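Local coordinates for sulfur oxidation protein soxB (Thermus thermophilus, PDB 2WDD) that probably hydrolyses the sulfur-sulfur bond of cysteine S-thiosulfonate in the sulfur oxidation pathway, as a dimanganese enzyme of the 5'-nucleotidase family, at residues Tyr187-Leu198 against Gly233-Leu243; Leu446-Ser456 against Leu476-Val486. One frame throughout, in Å; residues are numbered along the deposited sequence. Where two conformers were deposited one is given.

Contact 1 (Tyr187-Leu198 against Gly233-Leu243); sequences YNIVDDLFGDPL and GLSFALDERRL. With TBU (tertiary-butyl alcohol), chain E.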
loop_
_atom_site.group_PDB
_atom_site.type_symbol
_atom_site.label_atom_id
_atom_site.label_comp_id
_atom_site.label_asym_id
_atom_site.label_seq_id
_atom_site.Cartn_x
_atom_site.Cartn_y
_atom_site.Cartn_z
ATOM N N TYR A 187 -6.501 -14.934 -11.730
ATOM C CA TYR A 187 -6.144 -16.226 -12.308
ATOM C C TYR A 187 -5.697 -17.181 -11.201
ATOM O O TYR A 187 -5.746 -18.408 -11.360
ATOM C CB TYR A 187 -4.994 -16.067 -13.324
ATOM C CG TYR A 187 -3.619 -16.085 -12.678
ATOM C CD1 TYR A 187 -2.915 -17.279 -12.519
ATOM C CD2 TYR A 187 -3.078 -14.932 -12.124
ATOM C CE1 TYR A 187 -1.683 -17.312 -11.883
ATOM C CE2 TYR A 187 -1.857 -14.958 -11.460
ATOM C CZ TYR A 187 -1.159 -16.143 -11.350
ATOM O OH TYR A 187 0.047 -16.169 -10.689
ATOM N N ASN A 188 -5.253 -16.617 -10.075
ATOM C CA ASN A 188 -4.613 -17.398 -9.029
ATOM C C ASN A 188 -5.378 -17.872 -7.800
ATOM O O ASN A 188 -4.838 -18.662 -7.027
ATOM C CB ASN A 188 -3.284 -16.754 -8.605
ATOM C CG ASN A 188 -3.459 -15.357 -8.026
ATOM O OD1 ASN A 188 -4.241 -14.539 -8.527
ATOM N ND2 ASN A 188 -2.727 -15.078 -6.949
ATOM N N ILE A 189 -6.590 -17.375 -7.594
ATOM C CA ILE A 189 -7.372 -17.781 -6.432
ATOM C C ILE A 189 -8.106 -19.057 -6.832
ATOM O O ILE A 189 -8.990 -19.028 -7.685
ATOM C CB ILE A 189 -8.332 -16.675 -5.977
ATOM C CG1 ILE A 189 -7.531 -15.423 -5.585
ATOM C CG2 ILE A 189 -9.170 -17.137 -4.768
ATOM C CD1 ILE A 189 -8.374 -14.199 -5.320
ATOM N N VAL A 190 -7.702 -20.175 -6.237
ATOM C CA VAL A 190 -8.278 -21.472 -6.579
ATOM C C VAL A 190 -8.668 -22.217 -5.318
ATOM O O VAL A 190 -8.215 -21.893 -4.221
ATOM C CB VAL A 190 -7.283 -22.314 -7.423
ATOM C CG1 VAL A 190 -6.816 -21.530 -8.660
ATOM C CG2 VAL A 190 -6.080 -22.764 -6.574
ATOM N N ASP A 191 -9.489 -23.244 -5.477
ATOM C CA ASP A 191 -9.867 -24.053 -4.330
ATOM C C ASP A 191 -8.642 -24.868 -3.932
ATOM O O ASP A 191 -7.916 -25.366 -4.796
ATOM C CB ASP A 191 -10.993 -25.007 -4.717
ATOM C CG ASP A 191 -11.322 -25.955 -3.609
ATOM O OD1 ASP A 191 -11.897 -25.488 -2.608
ATOM O OD2 ASP A 191 -10.878 -27.119 -3.682
ATOM N N ASP A 192 -8.384 -24.983 -2.631
ATOM C CA ASP A 192 -7.181 -25.662 -2.167
ATOM C C ASP A 192 -7.150 -27.188 -2.231
ATOM O O ASP A 192 -6.111 -27.812 -1.990
ATOM C CB ASP A 192 -6.723 -25.127 -0.803
ATOM C CG ASP A 192 -7.580 -25.625 0.354
ATOM O OD1 ASP A 192 -8.618 -26.281 0.118
ATOM O OD2 ASP A 192 -7.209 -25.343 1.514
ATOM N N LEU A 193 -8.275 -27.788 -2.601
ATOM C CA LEU A 193 -8.369 -29.239 -2.700
ATOM C C LEU A 193 -8.452 -29.721 -4.146
ATOM O O LEU A 193 -7.804 -30.699 -4.515
ATOM C CB LEU A 193 -9.577 -29.737 -1.910
ATOM C CG LEU A 193 -9.910 -31.230 -1.956
ATOM C CD1 LEU A 193 -8.750 -32.031 -1.393
ATOM C CD2 LEU A 193 -11.178 -31.499 -1.157
ATOM N N PHE A 194 -9.280 -29.063 -4.955
ATOM C CA PHE A 194 -9.453 -29.474 -6.351
ATOM C C PHE A 194 -8.650 -28.608 -7.327
ATOM O O PHE A 194 -8.408 -29.013 -8.470
ATOM C CB PHE A 194 -10.927 -29.370 -6.758
ATOM C CG PHE A 194 -11.818 -30.412 -6.136
ATOM C CD1 PHE A 194 -12.221 -31.519 -6.867
ATOM C CD2 PHE A 194 -12.313 -30.246 -4.851
ATOM C CE1 PHE A 194 -13.073 -32.458 -6.311
ATOM C CE2 PHE A 194 -13.170 -31.180 -4.287
ATOM C CZ PHE A 194 -13.543 -32.291 -5.017
ATOM N N GLY A 195 -8.329 -27.385 -6.921
ATOM C CA GLY A 195 -7.586 -26.492 -7.786
ATOM C C GLY A 195 -8.394 -25.715 -8.815
ATOM O O GLY A 195 -7.805 -25.040 -9.663
ATOM N N ASP A 196 -9.722 -25.788 -8.765
ATOM C CA ASP A 196 -10.519 -25.029 -9.728
ATOM C C ASP A 196 -10.491 -23.543 -9.389
ATOM O O ASP A 196 -10.653 -23.144 -8.232
ATOM C CB ASP A 196 -11.970 -25.527 -9.794
ATOM C CG ASP A 196 -12.612 -25.667 -8.423
ATOM O OD1 ASP A 196 -12.091 -26.453 -7.615
ATOM O OD2 ASP A 196 -13.690 -25.072 -8.196
ATOM N N PRO A 197 -10.269 -22.698 -10.401
ATOM C CA PRO A 197 -10.254 -21.263 -10.111
ATOM C C PRO A 197 -11.642 -20.778 -9.715
ATOM O O PRO A 197 -12.657 -21.234 -10.256
ATOM C CB PRO A 197 -9.830 -20.637 -11.446
ATOM C CG PRO A 197 -9.035 -21.720 -12.123
ATOM C CD PRO A 197 -9.714 -23.006 -11.733
ATOM N N LEU A 198 -11.687 -19.867 -8.748
ATOM C CA LEU A 198 -12.949 -19.333 -8.262
ATOM C C LEU A 198 -13.476 -18.126 -9.028
ATOM O O LEU A 198 -14.658 -17.833 -8.963
ATOM C CB LEU A 198 -12.858 -19.040 -6.762
ATOM C CG LEU A 198 -12.509 -20.348 -6.033
ATOM C CD1 LEU A 198 -12.262 -20.137 -4.576
ATOM C CD2 LEU A 198 -13.579 -21.428 -6.255
ATOM N N GLY A 233 -9.608 -22.796 2.757
ATOM C CA GLY A 233 -10.229 -23.420 1.599
ATOM C C GLY A 233 -9.721 -22.842 0.296
ATOM O O GLY A 233 -9.979 -23.385 -0.780
ATOM N N LEU A 234 -8.985 -21.740 0.395
ATOM C CA LEU A 234 -8.437 -21.089 -0.789
ATOM C C LEU A 234 -6.923 -21.162 -0.884
ATOM O O LEU A 234 -6.222 -21.126 0.132
ATOM C CB LEU A 234 -8.822 -19.614 -0.783
ATOM C CG LEU A 234 -10.317 -19.313 -0.733
ATOM C CD1 LEU A 234 -10.577 -17.811 -0.645
ATOM C CD2 LEU A 234 -10.983 -19.911 -1.952
ATOM N N SER A 235 -6.428 -21.186 -2.121
ATOM C CA SER A 235 -5.002 -21.092 -2.403
ATOM C C SER A 235 -4.850 -19.863 -3.306
ATOM O O SER A 235 -5.676 -19.638 -4.185
ATOM C CB SER A 235 -4.494 -22.313 -3.151
ATOM O OG SER A 235 -3.142 -22.112 -3.534
ATOM N N PHE A 236 -3.804 -19.071 -3.076
ATOM C CA PHE A 236 -3.535 -17.858 -3.853
ATOM C C PHE A 236 -2.171 -18.004 -4.539
ATOM O O PHE A 236 -1.631 -17.041 -5.098
ATOM C CB PHE A 236 -3.419 -16.662 -2.888
ATOM C CG PHE A 236 -4.731 -16.139 -2.392
ATOM C CD1 PHE A 236 -5.198 -14.906 -2.816
ATOM C CD2 PHE A 236 -5.471 -16.840 -1.448
ATOM C CE1 PHE A 236 -6.393 -14.404 -2.358
ATOM C CE2 PHE A 236 -6.687 -16.339 -1.000
ATOM C CZ PHE A 236 -7.152 -15.128 -1.472
ATOM N N ALA A 237 -1.560 -19.175 -4.401
ATOM C CA ALA A 237 -0.199 -19.384 -4.891
ATOM C C ALA A 237 0.124 -18.827 -6.273
ATOM O O ALA A 237 -0.671 -18.945 -7.204
ATOM C CB ALA A 237 0.177 -20.862 -4.822
ATOM N N LEU A 238 1.305 -18.229 -6.388
ATOM C CA LEU A 238 1.795 -17.743 -7.667
ATOM C C LEU A 238 1.994 -19.007 -8.510
ATOM O O LEU A 238 2.674 -19.945 -8.083
ATOM C CB LEU A 238 3.136 -17.024 -7.475
ATOM C CG LEU A 238 3.920 -16.651 -8.734
ATOM C CD1 LEU A 238 3.253 -15.491 -9.451
ATOM C CD2 LEU A 238 5.359 -16.311 -8.384
ATOM N N ASP A 239 1.357 -19.049 -9.671
ATOM C CA ASP A 239 1.405 -20.224 -10.538
ATOM C C ASP A 239 1.741 -19.769 -11.954
ATOM O O ASP A 239 0.855 -19.397 -12.727
ATOM C CB ASP A 239 0.040 -20.918 -10.512
ATOM C CG ASP A 239 0.068 -22.315 -11.110
ATOM O OD1 ASP A 239 0.899 -22.579 -12.006
ATOM O OD2 ASP A 239 -0.790 -23.134 -10.715
ATOM N N GLU A 240 3.033 -19.747 -12.265
ATOM C CA GLU A 240 3.502 -19.276 -13.566
ATOM C C GLU A 240 2.858 -19.991 -14.748
ATOM O O GLU A 240 2.534 -19.365 -15.755
ATOM C CB GLU A 240 5.024 -19.347 -13.650
ATOM C CG GLU A 240 5.717 -18.420 -12.665
ATOM C CD GLU A 240 7.212 -18.370 -12.867
ATOM O OE1 GLU A 240 7.904 -19.312 -12.435
ATOM O OE2 GLU A 240 7.697 -17.380 -13.449
ATOM N N ARG A 241 2.659 -21.299 -14.613
ATOM C CA ARG A 241 2.025 -22.091 -15.663
ATOM C C ARG A 241 0.610 -21.600 -15.939
ATOM O O ARG A 241 0.248 -21.323 -17.083
ATOM C CB ARG A 241 1.979 -23.565 -15.244
ATOM C CG ARG A 241 2.295 -24.555 -16.353
ATOM C CD ARG A 241 1.794 -25.949 -15.988
ATOM N NE ARG A 241 0.335 -26.005 -15.970
ATOM C CZ ARG A 241 -0.408 -25.922 -14.870
ATOM N NH1 ARG A 241 0.171 -25.794 -13.683
ATOM N NH2 ARG A 241 -1.730 -25.972 -14.956
ATOM N N ARG A 242 -0.194 -21.507 -14.884
ATOM C CA ARG A 242 -1.572 -21.053 -15.002
ATOM C C ARG A 242 -1.631 -19.631 -15.570
ATOM O O ARG A 242 -2.521 -19.303 -16.353
ATOM C CB ARG A 242 -2.276 -21.126 -13.640
ATOM C CG ARG A 242 -3.781 -21.329 -13.715
ATOM C CD ARG A 242 -4.459 -21.156 -12.352
ATOM N NE ARG A 242 -4.251 -22.293 -11.453
ATOM C CZ ARG A 242 -4.984 -23.404 -11.453
ATOM N NH1 ARG A 242 -5.963 -23.561 -12.333
ATOM N NH2 ARG A 242 -4.732 -24.367 -10.573
ATOM N N LEU A 243 -0.684 -18.787 -15.164
ATOM C CA LEU A 243 -0.646 -17.410 -15.659
ATOM C C LEU A 243 -0.334 -17.409 -17.152
ATOM O O LEU A 243 -0.992 -16.717 -17.928
ATOM C CB LEU A 243 0.402 -16.587 -14.896
ATOM C CG LEU A 243 0.546 -15.121 -15.343
ATOM C CD1 LEU A 243 -0.789 -14.376 -15.370
ATOM C CD2 LEU A 243 1.565 -14.391 -14.457
HETATM O O TBU E . -1.967 -19.800 -0.955
HETATM C C TBU E . -0.979 -20.847 -0.811
HETATM C C1 TBU E . -1.537 -22.160 -1.292
HETATM C C2 TBU E . 0.315 -20.624 -1.610
HETATM C C3 TBU E . -0.629 -20.981 0.662
HETATM O O HOH W 1 -2.875 -20.448 -7.619
HETATM O O HOH W 2 -6.486 -23.234 3.059
#
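Tyr187 lays its ring against the first turn of helix 240-252, and this end of the contact is the tightly packed one. Leu243 CB sits over one face, 4.0 Å from the ring centroid in a CH-pi contact, while Asn188 CB covers the opposite face and Arg242 CB comes to the edge. With chi1 at 85°, CG stands between the backbone N and the carbonyl carbon, which turns the ring against the start of the helix, where Asp239 N gives Tyr187 OH a weak hydrogen bond of 3.3 Å. A leucine in place of Tyr187 would probably open a gap beside Leu243 CB and leave Asp239 N without this acceptor. Next to the ring, Asn188 ND2 donates to Phe236 O at 2.9 Å and also to Ser218 O, so the buried amide is held at a fixed rotation. Ile189 CD1 lies alongside Phe236 CE1 at 3.6 Å.

Beyond these, a two-stranded antiparallel ladder pairs Val190 with Ser235, Ser235 N reaching Val190 O at 2.8 Å. Val190 CG1 rests over the centre of the Arg242 guanidinium, 3.8 Å above its plane. Just past strand 234-235, at the ladder's inner end, Phe236 N gives a nearly straight bond of 2.9 Å to the hydroxyl oxygen of tertiary-butyl alcohol.

The outer end is looser and more exposed. Asp192 N donates to Gly233 O from above the carbonyl plane, and a water links Asp192 OD2 to Gly233 N. Another water, beside the packed end, donates to both Asn188 O and Ala237 O. The chemistry thus implies a seam held along its length by backbone bonds, with solvent bridging the two segments at both ends.

Contact 2 (Leu446-Ser456 against Leu476-Val486); sequences LEDIASNVFTS and LDPDAPTGERV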
loop_
_atom_site.group_PDB
_atom_site.type_symbol
_atom_site.label_atom_id
_atom_site.label_comp_id
_atom_site.label_asym_id
_atom_site.label_seq_id
_atom_site.Cartn_x
_atom_site.Cartn_y
_atom_site.Cartn_z
ATOM N N LEU A 446 14.376 -9.865 13.675
ATOM C CA LEU A 446 14.939 -8.843 12.806
ATOM C C LEU A 446 15.779 -9.438 11.679
ATOM O O LEU A 446 15.655 -9.035 10.525
ATOM C CB LEU A 446 15.755 -7.850 13.628
ATOM C CG LEU A 446 14.845 -6.923 14.433
ATOM C CD1 LEU A 446 15.661 -6.080 15.401
ATOM C CD2 LEU A 446 14.012 -6.044 13.487
ATOM N N GLU A 447 16.613 -10.423 12.011
ATOM C CA GLU A 447 17.445 -11.078 11.003
ATOM C C GLU A 447 16.576 -11.774 9.941
ATOM O O GLU A 447 16.874 -11.721 8.749
ATOM C CB GLU A 447 18.411 -12.070 11.666
ATOM C CG GLU A 447 19.542 -12.557 10.787
ATOM C CD GLU A 447 20.572 -11.483 10.484
ATOM O OE1 GLU A 447 21.076 -10.833 11.429
ATOM O OE2 GLU A 447 20.930 -11.353 9.302
ATOM N N ASP A 448 15.499 -12.420 10.377
ATOM C CA ASP A 448 14.602 -13.120 9.460
ATOM C C ASP A 448 13.908 -12.130 8.525
ATOM O O ASP A 448 13.806 -12.361 7.307
ATOM C CB ASP A 448 13.559 -13.926 10.246
ATOM C CG ASP A 448 14.180 -15.033 11.082
ATOM O OD1 ASP A 448 15.338 -15.409 10.815
ATOM O OD2 ASP A 448 13.504 -15.532 12.009
ATOM N N ILE A 449 13.426 -11.025 9.077
ATOM C CA ILE A 449 12.786 -10.035 8.214
ATOM C C ILE A 449 13.817 -9.492 7.221
ATOM O O ILE A 449 13.529 -9.361 6.033
ATOM C CB ILE A 449 12.163 -8.892 9.007
ATOM C CG1 ILE A 449 10.959 -9.398 9.808
ATOM C CG2 ILE A 449 11.717 -7.789 8.044
ATOM C CD1 ILE A 449 10.574 -8.487 10.934
ATOM N N ALA A 450 15.017 -9.193 7.712
ATOM C CA ALA A 450 16.074 -8.643 6.874
ATOM C C ALA A 450 16.404 -9.568 5.705
ATOM O O ALA A 450 16.620 -9.101 4.591
ATOM C CB ALA A 450 17.315 -8.340 7.711
ATOM N N SER A 451 16.422 -10.876 5.956
ATOM C CA SER A 451 16.716 -11.852 4.909
ATOM C C SER A 451 15.661 -11.822 3.805
ATOM O O SER A 451 15.961 -12.072 2.631
ATOM C CB SER A 451 16.808 -13.262 5.501
ATOM O OG SER A 451 15.527 -13.739 5.872
ATOM N N ASN A 452 14.425 -11.526 4.176
ATOM C CA ASN A 452 13.349 -11.471 3.207
ATOM C C ASN A 452 13.339 -10.178 2.411
ATOM O O ASN A 452 13.207 -10.192 1.182
ATOM C CB ASN A 452 12.004 -11.613 3.912
ATOM C CG ASN A 452 10.852 -11.706 2.941
ATOM O OD1 ASN A 452 10.340 -10.690 2.471
ATOM N ND2 ASN A 452 10.454 -12.930 2.610
ATOM N N VAL A 453 13.454 -9.062 3.122
ATOM C CA VAL A 453 13.421 -7.703 2.572
ATOM C C VAL A 453 14.669 -7.310 1.781
ATOM O O VAL A 453 14.618 -6.428 0.916
ATOM C CB VAL A 453 13.221 -6.678 3.723
ATOM C CG1 VAL A 453 13.491 -5.253 3.250
ATOM C CG2 VAL A 453 11.835 -6.810 4.351
ATOM N N PHE A 454 15.805 -7.915 2.127
ATOM C CA PHE A 454 17.073 -7.538 1.499
ATOM C C PHE A 454 17.827 -8.556 0.654
ATOM O O PHE A 454 19.010 -8.361 0.406
ATOM C CB PHE A 454 18.050 -6.916 2.502
ATOM C CG PHE A 454 17.470 -5.788 3.296
ATOM C CD1 PHE A 454 17.009 -4.642 2.664
ATOM C CD2 PHE A 454 17.379 -5.870 4.680
ATOM C CE1 PHE A 454 16.472 -3.605 3.398
ATOM C CE2 PHE A 454 16.826 -4.838 5.420
ATOM C CZ PHE A 454 16.366 -3.705 4.778
ATOM N N THR A 455 17.253 -9.696 0.300
ATOM C CA THR A 455 18.074 -10.644 -0.464
ATOM C C THR A 455 18.743 -10.004 -1.684
ATOM O O THR A 455 18.118 -9.234 -2.410
ATOM C CB THR A 455 17.347 -11.943 -0.818
ATOM O OG1 THR A 455 18.268 -12.826 -1.471
ATOM C CG2 THR A 455 16.171 -11.667 -1.745
ATOM N N SER A 456 20.035 -10.263 -1.860
ATOM C CA SER A 456 20.781 -9.680 -2.972
ATOM C C SER A 456 20.649 -10.471 -4.272
ATOM O O SER A 456 21.201 -10.078 -5.304
ATOM C CB SER A 456 22.256 -9.498 -2.603
ATOM O OG SER A 456 23.030 -10.616 -3.003
ATOM N N LEU A 476 22.237 -2.201 10.947
ATOM C CA LEU A 476 21.790 -3.029 9.844
ATOM C C LEU A 476 22.799 -2.908 8.726
ATOM O O LEU A 476 23.202 -1.800 8.375
ATOM C CB LEU A 476 20.442 -2.530 9.320
ATOM C CG LEU A 476 19.943 -3.217 8.050
ATOM C CD1 LEU A 476 19.489 -4.645 8.375
ATOM C CD2 LEU A 476 18.812 -2.407 7.394
ATOM N N ASP A 477 23.188 -4.045 8.156
ATOM C CA ASP A 477 24.062 -4.054 6.990
ATOM C C ASP A 477 23.338 -4.841 5.917
ATOM O O ASP A 477 23.389 -6.067 5.893
ATOM C CB ASP A 477 25.422 -4.703 7.274
ATOM C CG ASP A 477 26.340 -4.659 6.060
ATOM O OD1 ASP A 477 25.860 -4.295 4.964
ATOM O OD2 ASP A 477 27.534 -4.995 6.192
ATOM N N PRO A 478 22.605 -4.148 5.043
ATOM C CA PRO A 478 21.818 -4.819 4.013
ATOM C C PRO A 478 22.625 -5.740 3.097
ATOM O O PRO A 478 22.091 -6.721 2.569
ATOM C CB PRO A 478 21.200 -3.660 3.221
ATOM C CG PRO A 478 22.075 -2.499 3.490
ATOM C CD PRO A 478 22.597 -2.683 4.889
ATOM N N ASP A 479 23.911 -5.448 2.934
ATOM C CA ASP A 479 24.757 -6.232 2.043
ATOM C C ASP A 479 25.457 -7.424 2.697
ATOM O O ASP A 479 26.138 -8.193 2.014
ATOM C CB ASP A 479 25.782 -5.333 1.356
ATOM C CG ASP A 479 25.128 -4.270 0.493
ATOM O OD1 ASP A 479 24.342 -4.644 -0.400
ATOM O OD2 ASP A 479 25.429 -3.076 0.696
ATOM N N ALA A 480 25.293 -7.581 4.007
ATOM C CA ALA A 480 25.912 -8.699 4.710
ATOM C C ALA A 480 25.158 -9.993 4.412
ATOM O O ALA A 480 24.016 -9.973 3.958
ATOM C CB ALA A 480 25.952 -8.431 6.213
ATOM N N PRO A 481 25.799 -11.143 4.663
ATOM C CA PRO A 481 25.134 -12.422 4.412
ATOM C C PRO A 481 23.996 -12.621 5.395
ATOM O O PRO A 481 24.000 -12.045 6.487
ATOM C CB PRO A 481 26.228 -13.456 4.723
ATOM C CG PRO A 481 27.510 -12.729 4.712
ATOM C CD PRO A 481 27.202 -11.304 5.084
ATOM N N THR A 482 23.062 -13.501 5.047
ATOM C CA THR A 482 22.001 -13.842 5.975
ATOM C C THR A 482 22.657 -14.323 7.262
ATOM O O THR A 482 23.606 -15.109 7.228
ATOM C CB THR A 482 21.094 -14.929 5.405
ATOM O OG1 THR A 482 20.281 -14.362 4.374
ATOM C CG2 THR A 482 20.208 -15.509 6.502
ATOM N N GLY A 483 22.160 -13.839 8.394
ATOM C CA GLY A 483 22.701 -14.182 9.691
ATOM C C GLY A 483 23.641 -13.114 10.225
ATOM O O GLY A 483 23.957 -13.092 11.416
ATOM N N GLU A 484 24.067 -12.211 9.344
ATOM C CA GLU A 484 24.991 -11.150 9.721
ATOM C C GLU A 484 24.482 -9.744 9.390
ATOM O O GLU A 484 25.231 -8.776 9.488
ATOM C CB GLU A 484 26.355 -11.388 9.061
ATOM C CG GLU A 484 26.931 -12.772 9.369
ATOM C CD GLU A 484 28.223 -13.063 8.624
ATOM O OE1 GLU A 484 28.898 -12.099 8.210
ATOM O OE2 GLU A 484 28.570 -14.257 8.472
ATOM N N ARG A 485 23.214 -9.624 9.016
ATOM C CA ARG A 485 22.674 -8.300 8.677
ATOM C C ARG A 485 22.329 -7.442 9.879
ATOM O O ARG A 485 22.358 -6.216 9.800
ATOM C CB ARG A 485 21.463 -8.406 7.758
ATOM C CG ARG A 485 21.780 -8.946 6.382
ATOM C CD ARG A 485 20.588 -8.811 5.458
ATOM N NE ARG A 485 20.932 -9.255 4.114
ATOM C CZ ARG A 485 20.716 -10.486 3.665
ATOM N NH1 ARG A 485 20.127 -11.385 4.448
ATOM N NH2 ARG A 485 21.080 -10.814 2.431
ATOM N N VAL A 486 21.954 -8.085 10.977
ATOM C CA VAL A 486 21.547 -7.378 12.182
ATOM C C VAL A 486 22.629 -7.535 13.237
ATOM O O VAL A 486 22.951 -8.651 13.648
ATOM C CB VAL A 486 20.172 -7.877 12.674
ATOM C CG1 VAL A 486 19.783 -7.217 13.994
ATOM C CG2 VAL A 486 19.110 -7.648 11.604
HETATM O O HOH W 3 19.368 -11.375 7.270
HETATM O O HOH W 4 21.908 -8.702 0.777
#
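Glu447, on helix 439-453, pushes its carboxylate into the loop of the antiparallel hairpin formed by strands 472-476 and 486-487, and the helix packs on that loop within the 5'-nucleotidase C-terminal domain. The loop itself is built from a type I turn, Asp477 to Ala480, and a type II turn, Pro481 to Glu484.

Hydrogen bonds to backbone form the first group, a single acid satisfying several amides of an irregular loop. Glu447 OE2 accepts from Arg485 N through its syn lone pair at 2.9 Å, and from Gly483 N above the carboxylate plane. Glu447 OE1 takes Val486 N on its syn side, 29° out of plane. CG is anti to the backbone N and the chain bends at chi2 (70°), which turns the acid across to these donors. Three protein N-H groups and a water therefore grip the carboxylate and fix its rotation, and they would be expected to stabilise its charge.

Apolar packing is the second group. Val486 CG2 meets Leu446 CB at 3.9 Å, and Ala450 CB touches Arg485 CD. Phe454 directs CE2 at Leu476 CD2, 3.7 Å away, while Pro478 CB covers one ring face. Outside the pair, Leu476 and Pro478 also lean on strand 548-550.

The third group centres on Arg485, whose chain runs extended from CG to NE past Ala450. Its NH1 reaches Thr482 OG1 at 3.0 Å. Water 3 accepts from Arg485 NH1 and donates to Glu447 O and Glu447 OE2, linking opposite charges that do not touch, Glu447 OE2 and Arg485 NH1 being 4.9 Å apart. In the guanidinium plane, NE donates to Pro478 O, and water 4, held by Arg485 NH2 at 2.8 Å, donates to both Phe454 O and Pro478 O.

Both contacts illustrate how a chain segment without long regular structure is fixed by side chains that bond to backbone groups: Tyr187 and Asn188 do so in contact 1, Glu447 and Arg485 in contact 2. They do not touch; their centres lie 31 Å apart and their nearest atoms about 13 Å. Contact 1 stands nearer the metal site, though not touching the ion, the side chain of Phe236 being about 11 Å from a manganese ion and about 7 Å from the side chain of the manganese ligand His163, and it supplies three residues of a tertiary-butyl alcohol pocket. Contact 2, later in the chain, is structural packing in the C-terminal domain, away from the annotated sites.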